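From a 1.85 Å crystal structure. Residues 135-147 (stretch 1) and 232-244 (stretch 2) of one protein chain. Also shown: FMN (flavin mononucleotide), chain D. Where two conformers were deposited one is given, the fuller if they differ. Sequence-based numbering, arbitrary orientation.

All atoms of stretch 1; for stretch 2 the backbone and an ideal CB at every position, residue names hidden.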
ATOM      1  N   ILE A 135       3.062  12.352   0.187  1.00 10.08           N
ATOM      2  CA  ILE A 135       2.845  13.323   1.254  1.00  9.66           C
ATOM      3  C   ILE A 135       1.949  12.722   2.336  1.00  9.80           C
ATOM      4  O   ILE A 135       0.725  12.771   2.243  1.00 10.54           O
ATOM      5  CB  ILE A 135       2.177  14.617   0.721  1.00 10.51           C
ATOM      6  CG1 ILE A 135       3.064  15.277  -0.346  1.00 11.15           C
ATOM      7  CG2 ILE A 135       1.919  15.579   1.877  1.00  9.95           C
ATOM      8  CD1 ILE A 135       4.389  15.814   0.176  1.00 10.61           C
ATOM      9  N   GLY A 136       2.567  12.150   3.363  1.00 10.46           N
ATOM     10  CA  GLY A 136       1.793  11.554   4.437  1.00 10.40           C
ATOM     11  C   GLY A 136       1.210  12.601   5.364  1.00 11.52           C
ATOM     12  O   GLY A 136       0.302  12.312   6.147  1.00 12.03           O
ATOM     13  N   ALA A 137       1.722  13.826   5.261  1.00 11.63           N
ATOM     14  CA  ALA A 137       1.266  14.929   6.102  1.00 11.04           C
ATOM     15  C   ALA A 137      -0.194  15.317   5.882  1.00 13.00           C
ATOM     16  O   ALA A 137      -0.727  16.156   6.608  1.00 12.59           O
ATOM     17  CB  ALA A 137       2.166  16.144   5.898  1.00 13.29           C
ATOM     18  N   VAL A 138      -0.844  14.725   4.882  1.00 12.73           N
ATOM     19  CA  VAL A 138      -2.251  15.028   4.647  1.00 12.70           C
ATOM     20  C   VAL A 138      -3.063  14.544   5.847  1.00 13.65           C
ATOM     21  O   VAL A 138      -4.196  14.975   6.057  1.00 14.01           O
ATOM     22  CB  VAL A 138      -2.795  14.346   3.367  1.00 12.83           C
ATOM     23  CG1 VAL A 138      -2.100  14.918   2.142  1.00 11.14           C
ATOM     24  CG2 VAL A 138      -2.601  12.830   3.445  1.00 11.10           C
ATOM     25  N   ARG A 139      -2.477  13.645   6.636  1.00 12.70           N
ATOM     26  CA  ARG A 139      -3.165  13.127   7.809  1.00 13.40           C
ATOM     27  C   ARG A 139      -3.016  14.053   9.021  1.00 14.73           C
ATOM     28  O   ARG A 139      -3.546  13.763  10.093  1.00 16.06           O
ATOM     29  CB  ARG A 139      -2.649  11.723   8.159  1.00 12.35           C
ATOM     30  CG  ARG A 139      -2.866  10.687   7.056  1.00 12.59           C
ATOM     31  CD  ARG A 139      -2.954   9.269   7.622  1.00 11.10           C
ATOM     32  NE  ARG A 139      -1.688   8.768   8.153  1.00 12.39           N
ATOM     33  CZ  ARG A 139      -0.788   8.091   7.444  1.00 16.72           C
ATOM     34  NH1 ARG A 139      -1.006   7.832   6.160  1.00 16.28           N
ATOM     35  NH2 ARG A 139       0.324   7.651   8.023  1.00 14.77           N
ATOM     36  N   GLY A 140      -2.310  15.169   8.839  1.00 16.06           N
ATOM     37  CA  GLY A 140      -2.098  16.117   9.925  1.00 16.74           C
ATOM     38  C   GLY A 140      -3.305  16.988  10.235  1.00 17.55           C
ATOM     39  O   GLY A 140      -3.583  17.281  11.396  1.00 17.90           O
ATOM     40  N   ASN A 141      -4.015  17.410   9.193  1.00 17.62           N
ATOM     41  CA  ASN A 141      -5.219  18.233   9.336  1.00 18.14           C
ATOM     42  C   ASN A 141      -6.289  17.625   8.432  1.00 18.23           C
ATOM     43  O   ASN A 141      -6.769  18.269   7.496  1.00 18.96           O
ATOM     44  CB  ASN A 141      -4.936  19.678   8.906  1.00 19.79           C
ATOM     45  CG  ASN A 141      -4.020  20.407   9.870  1.00 20.17           C
ATOM     46  OD1 ASN A 141      -4.386  20.667  11.017  1.00 20.44           O
ATOM     47  ND2 ASN A 141      -2.818  20.735   9.411  1.00 20.17           N
ATOM     48  N   PRO A 142      -6.678  16.372   8.708  1.00 17.99           N
ATOM     49  CA  PRO A 142      -7.684  15.641   7.933  1.00 18.35           C
ATOM     50  C   PRO A 142      -9.071  16.266   7.812  1.00 19.50           C
ATOM     51  O   PRO A 142      -9.675  16.223   6.743  1.00 18.55           O
ATOM     52  CB  PRO A 142      -7.711  14.270   8.611  1.00 18.81           C
ATOM     53  CG  PRO A 142      -7.367  14.590  10.031  1.00 18.78           C
ATOM     54  CD  PRO A 142      -6.242  15.580   9.874  1.00 19.36           C
ATOM     55  N   GLN A 143      -9.582  16.846   8.892  1.00 20.65           N
ATOM     56  CA  GLN A 143     -10.912  17.445   8.833  1.00 23.13           C
ATOM     57  C   GLN A 143     -10.992  18.574   7.806  1.00 21.95           C
ATOM     58  O   GLN A 143     -11.926  18.622   7.001  1.00 21.81           O
ATOM     59  CB  GLN A 143     -11.334  17.964  10.208  1.00 25.92           C
ATOM     60  CG  GLN A 143     -12.765  18.480  10.232  1.00 32.77           C
ATOM     61  CD  GLN A 143     -13.743  17.489   9.620  1.00 36.12           C
ATOM     62  OE1 GLN A 143     -13.859  16.353  10.078  1.00 39.40           O
ATOM     63  NE2 GLN A 143     -14.444  17.916   8.576  1.00 37.60           N
ATOM     64  N   GLU A 144     -10.023  19.483   7.837  1.00 20.45           N
ATOM     65  CA  GLU A 144      -9.991  20.599   6.893  1.00 20.55           C
ATOM     66  C   GLU A 144      -9.899  20.084   5.460  1.00 18.83           C
ATOM     67  O   GLU A 144     -10.563  20.598   4.557  1.00 17.51           O
ATOM     68  CB  GLU A 144      -8.782  21.505   7.154  1.00 23.74           C
ATOM     69  CG  GLU A 144      -8.786  22.276   8.470  1.00 30.31           C
ATOM     70  CD  GLU A 144      -8.665  21.383   9.691  1.00 34.13           C
ATOM     71  OE1 GLU A 144      -8.079  20.282   9.580  1.00 33.85           O
ATOM     72  OE2 GLU A 144      -9.145  21.795  10.771  1.00 37.76           O
ATOM     73  N   LEU A 145      -9.055  19.076   5.257  1.00 16.23           N
ATOM     74  CA  LEU A 145      -8.855  18.500   3.934  1.00 15.19           C
ATOM     75  C   LEU A 145     -10.125  17.799   3.466  1.00 15.11           C
ATOM     76  O   LEU A 145     -10.508  17.898   2.300  1.00 14.89           O
ATOM     77  CB  LEU A 145      -7.686  17.510   3.964  1.00 15.30           C
ATOM     78  CG  LEU A 145      -7.234  16.924   2.622  1.00 16.90           C
ATOM     79  CD1 LEU A 145      -6.766  18.041   1.692  1.00 17.09           C
ATOM     80  CD2 LEU A 145      -6.105  15.928   2.860  1.00 17.35           C
ATOM     81  N   ILE A 146     -10.771  17.092   4.386  1.00 15.01           N
ATOM     82  CA  ILE A 146     -12.010  16.377   4.092  1.00 15.77           C
ATOM     83  C   ILE A 146     -13.075  17.363   3.612  1.00 17.78           C
ATOM     84  O   ILE A 146     -13.788  17.103   2.642  1.00 17.32           O
ATOM     85  CB  ILE A 146     -12.513  15.632   5.351  1.00 15.89           C
ATOM     86  CG1 ILE A 146     -11.678  14.365   5.565  1.00 14.75           C
ATOM     87  CG2 ILE A 146     -13.993  15.311   5.229  1.00 15.78           C
ATOM     88  CD1 ILE A 146     -11.864  13.721   6.920  1.00 15.57           C
ATOM     89  N   GLU A 147     -13.166  18.502   4.291  1.00 18.64           N
ATOM     90  CA  GLU A 147     -14.139  19.530   3.938  1.00 19.76           C
ATOM     91  C   GLU A 147     -13.791  20.204   2.617  1.00 18.77           C
ATOM     92  O   GLU A 147     -14.663  20.441   1.781  1.00 17.74           O
ATOM     93  CB  GLU A 147     -14.220  20.581   5.047  0.50 21.06           C
ATOM     94  CG  GLU A 147     -14.689  20.005   6.366  0.50 23.05           C
ATOM     95  CD  GLU A 147     -16.052  19.350   6.248  0.50 25.28           C
ATOM     96  OE1 GLU A 147     -16.310  18.364   6.970  0.50 26.23           O
ATOM     97  OE2 GLU A 147     -16.870  19.830   5.435  0.50 27.44           O
ATOM     98  N   UNK A 232       2.886  11.662  17.088  1.00 15.83           N
ATOM     99  CA  UNK A 232       2.716  12.934  16.397  1.00 15.35           C
ATOM    100  C   UNK A 232       1.314  13.250  15.877  1.00 16.04           C
ATOM    101  O   UNK A 232       0.947  14.419  15.783  1.00 15.87           O
ATOM    102  CB  UNK A 232       3.687  12.975  15.215  1.00 15.35           C
ATOM    103  N   UNK A 233       0.534  12.223  15.547  1.00 15.17           N
ATOM    104  CA  UNK A 233      -0.848  12.415  15.090  1.00 14.82           C
ATOM    105  C   UNK A 233      -1.757  11.594  16.008  1.00 13.60           C
ATOM    106  O   UNK A 233      -2.141  10.474  15.674  1.00 14.61           O
ATOM    107  CB  UNK A 233      -1.019  12.002  13.627  1.00 14.82           C
ATOM    108  N   UNK A 234      -2.112  12.144  17.181  1.00 13.32           N
ATOM    109  CA  UNK A 234      -2.972  11.454  18.147  1.00 14.39           C
ATOM    110  C   UNK A 234      -4.466  11.533  17.840  1.00 13.29           C
ATOM    111  O   UNK A 234      -5.292  11.007  18.589  1.00 15.49           O
ATOM    112  CB  UNK A 234      -2.725  12.031  19.542  1.00 14.39           C
ATOM    113  N   UNK A 235      -4.801  12.174  16.727  1.00 13.65           N
ATOM    114  CA  UNK A 235      -6.187  12.365  16.311  1.00 13.89           C
ATOM    115  C   UNK A 235      -6.670  11.391  15.234  1.00 13.78           C
ATOM    116  O   UNK A 235      -7.754  11.576  14.679  1.00 12.70           O
ATOM    117  CB  UNK A 235      -6.363  13.797  15.801  1.00 13.89           C
ATOM    118  N   UNK A 236      -5.883  10.365  14.927  1.00 12.20           N
ATOM    119  CA  UNK A 236      -6.282   9.430  13.880  1.00 12.57           C
ATOM    120  C   UNK A 236      -7.571   8.666  14.163  1.00 13.68           C
ATOM    121  O   UNK A 236      -8.449   8.593  13.301  1.00 14.21           O
ATOM    122  CB  UNK A 236      -5.152   8.425  13.649  1.00 12.57           C
ATOM    123  N   UNK A 237      -7.695   8.090  15.355  1.00 13.22           N
ATOM    124  CA  UNK A 237      -8.906   7.350  15.679  1.00 15.60           C
ATOM    125  C   UNK A 237     -10.121   8.264  15.538  1.00 16.12           C
ATOM    126  O   UNK A 237     -11.161   7.859  15.015  1.00 15.91           O
ATOM    127  CB  UNK A 237      -8.826   6.771  17.093  1.00 15.60           C
ATOM    128  N   UNK A 238      -9.981   9.498  16.010  1.00 16.56           N
ATOM    129  CA  UNK A 238     -11.062  10.473  15.927  1.00 20.08           C
ATOM    130  C   UNK A 238     -11.468  10.719  14.472  1.00 18.84           C
ATOM    131  O   UNK A 238     -12.656  10.737  14.155  1.00 18.98           O
ATOM    132  CB  UNK A 238     -10.643  11.787  16.589  1.00 20.08           C
ATOM    133  N   UNK A 239     -10.480  10.912  13.599  1.00 18.38           N
ATOM    134  CA  UNK A 239     -10.738  11.139  12.173  1.00 18.10           C
ATOM    135  C   UNK A 239     -11.525   9.971  11.601  1.00 16.21           C
ATOM    136  O   UNK A 239     -12.551  10.152  10.943  1.00 16.43           O
ATOM    137  CB  UNK A 239      -9.430  11.329  11.403  1.00 18.10           C
ATOM    138  N   UNK A 240     -11.019   8.768  11.851  1.00 15.63           N
ATOM    139  CA  UNK A 240     -11.649   7.551  11.360  1.00 15.88           C
ATOM    140  C   UNK A 240     -13.099   7.421  11.814  1.00 17.46           C
ATOM    141  O   UNK A 240     -13.981   7.124  11.008  1.00 16.85           O
ATOM    142  CB  UNK A 240     -10.852   6.330  11.823  1.00 15.88           C
ATOM    143  N   UNK A 241     -13.351   7.652  13.100  1.00 17.25           N
ATOM    144  CA  UNK A 241     -14.707   7.547  13.625  1.00 18.38           C
ATOM    145  C   UNK A 241     -15.625   8.589  12.997  1.00 18.43           C
ATOM    146  O   UNK A 241     -16.779   8.299  12.674  1.00 17.62           O
ATOM    147  CB  UNK A 241     -14.701   7.702  15.147  1.00 18.38           C
ATOM    148  N   UNK A 242     -15.105   9.799  12.822  1.00 17.91           N
ATOM    149  CA  UNK A 242     -15.876  10.884  12.233  1.00 18.30           C
ATOM    150  C   UNK A 242     -16.247  10.545  10.793  1.00 18.42           C
ATOM    151  O   UNK A 242     -17.250  11.031  10.270  1.00 17.21           O
ATOM    152  CB  UNK A 242     -15.091  12.196  12.290  1.00 18.30           C
ATOM    153  N   UNK A 243     -15.435   9.704  10.159  1.00 16.13           N
ATOM    154  CA  UNK A 243     -15.687   9.297   8.784  1.00 16.67           C
ATOM    155  C   UNK A 243     -16.457   7.983   8.676  1.00 16.99           C
ATOM    156  O   UNK A 243     -16.497   7.365   7.613  1.00 16.32           O
ATOM    157  CB  UNK A 243     -14.359   9.173   8.035  1.00 16.67           C
ATOM    158  N   UNK A 244     -17.058   7.552   9.780  1.00 18.54           N
ATOM    159  CA  UNK A 244     -17.850   6.333   9.757  1.00 19.52           C
ATOM    160  C   UNK A 244     -17.155   5.023  10.058  1.00 22.08           C
ATOM    161  O   UNK A 244     -17.776   3.966   9.975  1.00 23.67           O
ATOM    162  CB  UNK A 244     -18.495   6.210   8.375  1.00 19.52           C
TER
HETATM  163  N1  FMN D 301       8.285  13.299   1.908  1.00 16.46           N
HETATM  164  C2  FMN D 301       8.033  14.593   2.182  1.00 16.60           C
HETATM  165  O2  FMN D 301       8.782  15.476   1.859  1.00 18.22           O
HETATM  166  N3  FMN D 301       6.841  15.000   2.879  1.00 16.76           N
HETATM  167  C4  FMN D 301       5.881  14.072   3.298  1.00 15.32           C
HETATM  168  O4  FMN D 301       4.889  14.463   3.888  1.00 12.83           O
HETATM  169  C4A FMN D 301       6.136  12.660   2.991  1.00 15.07           C
HETATM  170  N5  FMN D 301       5.240  11.699   3.384  1.00 15.88           N
HETATM  171  C5A FMN D 301       5.424  10.408   2.921  1.00 13.89           C
HETATM  172  C6  FMN D 301       4.376   9.459   3.173  1.00 15.53           C
HETATM  173  C7  FMN D 301       4.450   8.152   2.699  1.00 14.36           C
HETATM  174  C7M FMN D 301       3.290   7.206   2.935  1.00 14.51           C
HETATM  175  C8  FMN D 301       5.642   7.704   1.955  1.00 13.08           C
HETATM  176  C8M FMN D 301       5.756   6.314   1.380  1.00 10.68           C
HETATM  177  C9  FMN D 301       6.710   8.616   1.725  1.00 13.03           C
HETATM  178  C9A FMN D 301       6.611   9.971   2.188  1.00 15.34           C
HETATM  179  N10 FMN D 301       7.618  11.010   1.910  1.00 13.78           N
HETATM  180  C10 FMN D 301       7.389  12.317   2.259  1.00 15.02           C
HETATM  181  C1' FMN D 301       8.880  10.627   1.196  1.00 13.78           C
HETATM  182  C2' FMN D 301       9.901   9.894   2.130  1.00 15.00           C
HETATM  183  O2' FMN D 301      10.557  10.879   2.940  1.00 16.34           O
HETATM  184  C3' FMN D 301      10.895   9.144   1.229  1.00 15.60           C
HETATM  185  O3' FMN D 301      10.165   8.148   0.484  1.00 14.60           O
HETATM  186  C4' FMN D 301      11.992   8.434   2.058  1.00 16.65           C
HETATM  187  O4' FMN D 301      12.804   9.380   2.761  1.00 18.00           O
HETATM  188  C5' FMN D 301      12.826   7.585   1.110  1.00 17.34           C
HETATM  189  O5' FMN D 301      13.644   8.513   0.149  1.00 16.97           O
HETATM  190  P   FMN D 301      13.404   8.329  -1.357  1.00 17.87           P
HETATM  191  O1P FMN D 301      14.053   7.112  -1.812  1.00 17.26           O
HETATM  192  O2P FMN D 301      13.980   9.466  -2.048  1.00 16.69           O
HETATM  193  O3P FMN D 301      11.977   8.250  -1.648  1.00 15.04           O

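Position 232 has its CA-to-CB bond sideways to stretch 1 and nothing of that stretch within 5.5 Å of its ideal CB, so many side chains would do. It is Tyr 232, whose hydroxyl is hydrogen-bonded elsewhere in the structure.

At position 233 the bond points toward stretch 1, and the ideal CB lies 4.7 Å from Arg 139 O. Ahead lies the bend at Gly 136 to Gly 140, which offers backbone; a long, flat side chain, aromatic above all, would suit. One face of the Tyr 233 ring covers Arg 139 C and Gly 140 CA, the latter 3.9 Å from the ring centroid in a CH-pi contact, and its OH reaches to 3.5 Å from Ala 137 CA. Gly 140 leaves room: an ideal CB there would come within a tight 3.1 Å of Tyr 233 OH.

Position 234, phi -81°, is out of reach, and its backbone tolerates proline among others; it is Pro 234.

Position 235 precedes the helix and points toward stretch 1, with the carbonyls of Arg 139 and Gly 140 beyond. These lie more than 6 Å from the ideal CB, so a donor must have reach: histidine, glutamine or a longer basic residue. His 235 donates from NE2 to Arg 139 O at 2.8 Å and 161°, the sole hydrogen bond across the two stretches.

Position 236 starts sideways, but an apolar branch could reach the Arg 139 aliphatic portion. Ile 236 does so, its CD1 4.3 Å from Arg 139 CB.

Positions 237 and 238 are out of reach and little constrained; they are Arg 237, which forms a salt bridge with 241, and Glu 238.

Position 239 points toward stretch 1, its ideal CB 4.1 Å from Pro 142 CG. A flexible apolar chain such as leucine or methionine suits this surface, and Met 239 brings SD to 3.4 Å from Pro 142 CB.

Positions 240 and 241 are out of reach of stretch 1, so most helix-compatible side chains would do; they are Leu 240 and Glu 241.

Position 242 points toward Gln 143; a long polar chain fits. Lys 242 passes alongside, its CD 2.9 Å from Gln 143 OE1.

Position 243 begins sideways near Ile 146, where apolar or amide chains could pack. Gln 243 places CD 3.6 Å from Ile 146 CD1.

Position 244, phi 90°, calls for glycine, since a CB would jam against the preceding carbonyl; it is Gly 244.

Stretch 2 (232-244) YYPHIREMLEKQG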
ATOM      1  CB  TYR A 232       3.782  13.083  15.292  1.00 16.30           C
ATOM      2  CG  TYR A 232       3.818  11.997  14.231  1.00 16.89           C
ATOM      3  CD1 TYR A 232       2.844  11.937  13.243  1.00 16.91           C
ATOM      4  CD2 TYR A 232       4.851  11.053  14.196  1.00 17.32           C
ATOM      5  CE1 TYR A 232       2.888  10.975  12.240  1.00 17.07           C
ATOM      6  CE2 TYR A 232       4.905  10.078  13.189  1.00 18.18           C
ATOM      7  CZ  TYR A 232       3.914  10.050  12.213  1.00 18.54           C
ATOM      8  OH  TYR A 232       3.935   9.110  11.201  1.00 18.56           O
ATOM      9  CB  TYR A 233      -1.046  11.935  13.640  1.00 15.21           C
ATOM     10  CG  TYR A 233      -0.367  12.763  12.567  1.00 14.80           C
ATOM     11  CD1 TYR A 233      -0.012  14.095  12.789  1.00 12.89           C
ATOM     12  CD2 TYR A 233      -0.099  12.212  11.313  1.00 14.12           C
ATOM     13  CE1 TYR A 233       0.597  14.854  11.790  1.00 14.27           C
ATOM     14  CE2 TYR A 233       0.504  12.960  10.308  1.00 13.94           C
ATOM     15  CZ  TYR A 233       0.851  14.277  10.551  1.00 14.58           C
ATOM     16  OH  TYR A 233       1.453  15.007   9.549  1.00 16.05           O
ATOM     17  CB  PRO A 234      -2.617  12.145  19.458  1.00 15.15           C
ATOM     18  CG  PRO A 234      -2.437  13.566  19.015  1.00 14.44           C
ATOM     19  CD  PRO A 234      -1.619  13.420  17.736  1.00 14.84           C
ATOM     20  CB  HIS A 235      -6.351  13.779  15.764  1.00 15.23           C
ATOM     21  CG  HIS A 235      -5.436  14.074  14.616  1.00 16.60           C
ATOM     22  ND1 HIS A 235      -4.129  14.474  14.793  1.00 18.27           N
ATOM     23  CD2 HIS A 235      -5.612  13.939  13.279  1.00 18.35           C
ATOM     24  CE1 HIS A 235      -3.538  14.570  13.616  1.00 18.74           C
ATOM     25  NE2 HIS A 235      -4.415  14.250  12.680  1.00 18.84           N
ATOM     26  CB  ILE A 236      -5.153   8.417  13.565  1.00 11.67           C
ATOM     27  CG1 ILE A 236      -3.934   9.162  13.015  1.00  9.36           C
ATOM     28  CG2 ILE A 236      -5.638   7.387  12.538  1.00 11.72           C
ATOM     29  CD1 ILE A 236      -4.229   9.995  11.770  1.00 11.54           C
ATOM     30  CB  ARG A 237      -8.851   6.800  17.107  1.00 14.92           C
ATOM     31  CG  ARG A 237     -10.134   6.088  17.502  1.00 17.82           C
ATOM     32  CD  ARG A 237     -10.096   5.576  18.925  1.00 20.80           C
ATOM     33  NE  ARG A 237     -11.319   4.848  19.255  1.00 23.54           N
ATOM     34  CZ  ARG A 237     -11.521   4.205  20.399  1.00 25.92           C
ATOM     35  NH1 ARG A 237     -10.579   4.197  21.333  1.00 25.76           N
ATOM     36  NH2 ARG A 237     -12.661   3.557  20.605  1.00 26.95           N
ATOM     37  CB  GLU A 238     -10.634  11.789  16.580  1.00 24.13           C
ATOM     38  CG  GLU A 238     -11.665  12.899  16.468  1.00 31.02           C
ATOM     39  CD  GLU A 238     -11.312  14.104  17.318  1.00 36.83           C
ATOM     40  OE1 GLU A 238     -10.183  14.624  17.178  1.00 39.48           O
ATOM     41  OE2 GLU A 238     -12.166  14.533  18.124  1.00 40.22           O
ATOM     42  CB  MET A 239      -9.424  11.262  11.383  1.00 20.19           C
ATOM     43  CG  MET A 239      -9.612  11.104   9.860  1.00 21.41           C
ATOM     44  SD  MET A 239      -8.087  10.877   8.890  1.00 25.52           S
ATOM     45  CE  MET A 239      -7.836   9.114   9.061  1.00 21.78           C
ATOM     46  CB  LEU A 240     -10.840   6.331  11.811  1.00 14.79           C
ATOM     47  CG  LEU A 240      -9.444   6.236  11.180  1.00 14.74           C
ATOM     48  CD1 LEU A 240      -8.628   5.131  11.848  1.00 13.94           C
ATOM     49  CD2 LEU A 240      -9.590   5.972   9.682  1.00 13.70           C
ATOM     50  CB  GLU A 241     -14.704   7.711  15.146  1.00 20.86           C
ATOM     51  CG  GLU A 241     -13.836   6.700  15.866  1.00 26.88           C
ATOM     52  CD  GLU A 241     -13.992   6.758  17.375  1.00 30.32           C
ATOM     53  OE1 GLU A 241     -13.852   7.859  17.953  1.00 31.00           O
ATOM     54  OE2 GLU A 241     -14.250   5.697  17.982  1.00 31.95           O
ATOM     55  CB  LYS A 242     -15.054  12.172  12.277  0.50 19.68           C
ATOM     56  CG  LYS A 242     -15.815  13.429  11.906  0.50 22.24           C
ATOM     57  CD  LYS A 242     -14.953  14.662  12.138  0.50 23.45           C
ATOM     58  CE  LYS A 242     -14.523  14.780  13.599  0.50 25.12           C
ATOM     59  NZ  LYS A 242     -13.572  15.907  13.822  0.50 26.49           N
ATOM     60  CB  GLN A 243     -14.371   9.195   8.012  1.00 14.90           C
ATOM     61  CG  GLN A 243     -13.720  10.543   7.737  1.00 14.61           C
ATOM     62  CD  GLN A 243     -14.682  11.544   7.112  1.00 16.97           C
ATOM     63  OE1 GLN A 243     -15.251  12.392   7.803  1.00 16.57           O
ATOM     64  NE2 GLN A 243     -14.877  11.440   5.800  1.00 13.37           N
TER
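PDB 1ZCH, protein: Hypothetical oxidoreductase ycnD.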